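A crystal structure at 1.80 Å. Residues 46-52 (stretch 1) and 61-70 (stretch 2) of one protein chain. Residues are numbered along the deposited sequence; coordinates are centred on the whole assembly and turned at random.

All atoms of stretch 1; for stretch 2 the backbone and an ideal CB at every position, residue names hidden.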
# COMPACT_ATOMS: atom_id res chain seq x y z
N LYS A 46 2.79 -4.60 14.19
CA LYS A 46 1.57 -4.22 13.44
C LYS A 46 1.90 -3.12 12.43
O LYS A 46 2.94 -2.49 12.54
CB LYS A 46 0.52 -3.71 14.41
CG LYS A 46 -0.02 -4.76 15.37
CD LYS A 46 -0.77 -4.07 16.46
CE LYS A 46 -1.71 -5.00 17.17
NZ LYS A 46 -0.94 -6.09 17.77
N ALA A 47 1.00 -2.88 11.47
CA ALA A 47 1.28 -1.93 10.38
C ALA A 47 1.84 -0.60 10.86
O ALA A 47 2.90 -0.17 10.34
CB ALA A 47 0.03 -1.70 9.52
N PRO A 48 1.19 0.06 11.85
CA PRO A 48 1.69 1.37 12.25
C PRO A 48 3.05 1.35 12.93
O PRO A 48 3.68 2.41 13.04
CB PRO A 48 0.64 1.86 13.27
CG PRO A 48 -0.59 1.04 12.99
CD PRO A 48 -0.02 -0.31 12.62
N GLU A 49 3.49 0.15 13.33
CA GLU A 49 4.72 -0.03 14.16
C GLU A 49 5.99 -0.37 13.38
O GLU A 49 7.10 -0.21 13.91
CB GLU A 49 4.50 -1.13 15.20
CG GLU A 49 3.36 -0.89 16.15
CD GLU A 49 3.03 -2.10 16.99
OE1 GLU A 49 3.55 -3.23 16.72
OE2 GLU A 49 2.18 -1.92 17.90
N ILE A 50 5.84 -0.81 12.14
CA ILE A 50 6.96 -1.49 11.46
C ILE A 50 8.12 -0.53 11.12
O ILE A 50 9.31 -0.90 11.26
CB ILE A 50 6.48 -2.38 10.27
CG1 ILE A 50 5.65 -3.57 10.79
CG2 ILE A 50 7.67 -2.90 9.44
CD1 ILE A 50 4.88 -4.33 9.71
N LYS A 51 7.81 0.72 10.76
CA LYS A 51 8.86 1.65 10.37
C LYS A 51 9.74 1.96 11.58
O LYS A 51 10.97 1.96 11.47
CB LYS A 51 8.33 2.95 9.75
CG LYS A 51 9.45 3.90 9.17
CD LYS A 51 8.87 5.31 8.80
CE LYS A 51 9.31 6.38 9.86
NZ LYS A 51 9.58 5.77 11.27
N ARG A 52 9.10 2.21 12.73
CA ARG A 52 9.84 2.45 13.99
C ARG A 52 10.65 1.21 14.40
O ARG A 52 11.78 1.35 14.89
CB ARG A 52 8.87 2.87 15.10
CG ARG A 52 9.50 3.26 16.44
CD ARG A 52 9.67 2.05 17.38
NE ARG A 52 8.39 1.47 17.81
CZ ARG A 52 8.19 0.18 18.07
NH1 ARG A 52 9.20 -0.68 17.94
NH2 ARG A 52 6.99 -0.25 18.45
N UNK A 61 14.88 -5.46 8.93
CA UNK A 61 14.18 -5.31 7.64
C UNK A 61 12.70 -5.41 7.94
O UNK A 61 12.30 -6.07 8.91
CB UNK A 61 14.61 -6.36 6.62
N UNK A 62 11.85 -4.75 7.14
CA UNK A 62 10.43 -4.77 7.44
C UNK A 62 9.61 -4.16 6.31
O UNK A 62 10.10 -3.32 5.58
CB UNK A 62 10.16 -4.03 8.75
N UNK A 63 8.36 -4.60 6.18
CA UNK A 63 7.46 -4.11 5.14
C UNK A 63 6.44 -3.12 5.72
O UNK A 63 5.74 -3.43 6.72
CB UNK A 63 6.74 -5.28 4.47
N UNK A 64 6.37 -1.94 5.12
CA UNK A 64 5.39 -0.93 5.52
C UNK A 64 4.48 -0.56 4.34
O UNK A 64 4.78 -0.89 3.20
CB UNK A 64 6.10 0.32 6.06
N UNK A 65 3.36 0.09 4.65
CA UNK A 65 2.49 0.73 3.67
C UNK A 65 2.87 2.19 3.74
O UNK A 65 2.72 2.81 4.81
CB UNK A 65 1.00 0.50 3.94
N UNK A 66 3.37 2.75 2.64
CA UNK A 66 3.93 4.12 2.71
C UNK A 66 2.93 5.11 3.29
O UNK A 66 3.29 5.93 4.14
CB UNK A 66 4.36 4.59 1.32
N UNK A 67 1.69 5.06 2.81
CA UNK A 67 0.67 6.02 3.23
C UNK A 67 0.30 5.98 4.72
O UNK A 67 -0.32 6.91 5.21
CB UNK A 67 -0.60 5.78 2.40
N UNK A 68 0.66 4.91 5.44
CA UNK A 68 0.47 4.91 6.89
C UNK A 68 1.26 6.01 7.56
O UNK A 68 0.97 6.39 8.72
CB UNK A 68 0.87 3.56 7.48
N UNK A 69 2.26 6.54 6.84
CA UNK A 69 3.20 7.49 7.42
C UNK A 69 3.04 8.91 6.89
O UNK A 69 3.87 9.79 7.12
CB UNK A 69 4.63 7.01 7.16
N UNK A 70 1.88 9.16 6.27
CA UNK A 70 1.56 10.45 5.66
C UNK A 70 1.61 11.63 6.63
O UNK A 70 1.95 12.76 6.22
CB UNK A 70 0.17 10.38 5.03

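Stretch 2 runs as a strand from 61 to 65, turns through a short 3-10 segment and ends against A47, P48 and K51 of stretch 1. At position 61 CA-to-CB points away and nothing of stretch 1 lies within 5.5 Å of the ideal CB, so it does not limit the choice; the extended angles (-152/151) would suit a beta-branched residue among others. I61 makes no contact.

Position 62 is far more restrictive. Its CA-to-CB direction is toward stretch 1, and the ideal CB would lie 2.8 Å from CG2 of I50, a clash for any side chain. Glycine is the natural answer, and G62 lets I50 CG2 pack 3.9 Å from G62 CA.

At 63 the direction reverses, and stretch 1 sets no demand on the side chain. The carboxylate of E63 is hydrogen-bonded elsewhere in the structure; its contact here is through the backbone, with I50 CD1 3.2 Å from E63 O.

Position 64 points sideways, its ideal CB 4.9 Å from I50 CG2 and 5.0 Å from K51 N. This gap beside an aliphatic side chain would suit valine, isoleucine, leucine or perhaps methionine. I64, with chi1 p, fills it: its CG2 lies 3.8 Å from I50 CG2 and 3.5 Å from K51 N.

Positions 65, 66 and 67 have no atom of stretch 1 within 5.5 Å of their ideal CB, so many residues would be compatible; they are L65, L66 and T67. L65 N donates to a water oxygen 3.0 Å away.

At 68 the chain is helical (-61/-18) and CA-to-CB points toward stretch 1, with the ideal CB 5.1 Å from A47 O. A small or medium polar side chain would suit the space near this carbonyl, although a compact apolar one could also pack against A47. In N68, OD1 lies 3.6 Å from A47 CB and accepts from the same water, N68 OD1 to water oxygen 3.1 Å. That water also donates to A47 O, 2.8 Å from its oxygen, so it joins the two stretches where no direct hydrogen bond does.

Position 69 also points toward stretch 1, its ideal CB 4.9 Å from K51 CD. The aliphatic part of K51 favours a large apolar or aromatic side chain; the carbonyls of A47 and P48 could take a donor, or the C-H edge of an aromatic ring. F69 turns one ring face to K51 CB, 4.1 Å from the F69 ring centroid, in a CH-pi contact. Its edge meets the carbonyls, with F69 CE1 3.6 Å from P48 O and F69 CZ 3.8 Å from A47 O.

Position 70, out of reach, is A70.

Stretch 2, residues 61-70: IGEILLTNFA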
# COMPACT_ATOMS: atom_id res chain seq x y z
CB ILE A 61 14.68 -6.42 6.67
CG1 ILE A 61 14.00 -6.34 5.28
CG2 ILE A 61 14.49 -7.81 7.29
CD1 ILE A 61 14.86 -6.92 4.11
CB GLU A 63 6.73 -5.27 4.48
CG GLU A 63 5.96 -4.80 3.25
CD GLU A 63 4.77 -5.63 2.91
OE1 GLU A 63 4.01 -6.06 3.83
OE2 GLU A 63 4.57 -5.80 1.69
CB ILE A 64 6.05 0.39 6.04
CG1 ILE A 64 6.94 1.03 4.96
CG2 ILE A 64 6.80 0.19 7.40
CD1 ILE A 64 7.04 2.53 5.08
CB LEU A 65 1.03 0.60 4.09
CG LEU A 65 0.02 1.35 3.21
CD1 LEU A 65 -0.12 0.63 1.90
CD2 LEU A 65 -1.32 1.47 3.98
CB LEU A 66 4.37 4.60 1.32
CG LEU A 66 5.52 3.82 0.67
CD1 LEU A 66 5.71 4.21 -0.79
CD2 LEU A 66 6.79 4.03 1.47
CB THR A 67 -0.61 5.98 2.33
OG1 THR A 67 -1.06 4.63 2.14
CG2 THR A 67 -0.34 6.64 0.98
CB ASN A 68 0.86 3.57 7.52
CG ASN A 68 -0.29 2.60 7.62
OD1 ASN A 68 -0.07 1.37 7.67
ND2 ASN A 68 -1.51 3.12 7.69
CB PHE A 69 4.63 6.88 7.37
CG PHE A 69 4.67 5.56 8.07
CD1 PHE A 69 4.75 5.50 9.46
CD2 PHE A 69 4.48 4.38 7.36
CE1 PHE A 69 4.68 4.30 10.13
CE2 PHE A 69 4.44 3.15 8.02
CZ PHE A 69 4.53 3.11 9.40
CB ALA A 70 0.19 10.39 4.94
O HOH W 1 2.60 -0.11 7.51
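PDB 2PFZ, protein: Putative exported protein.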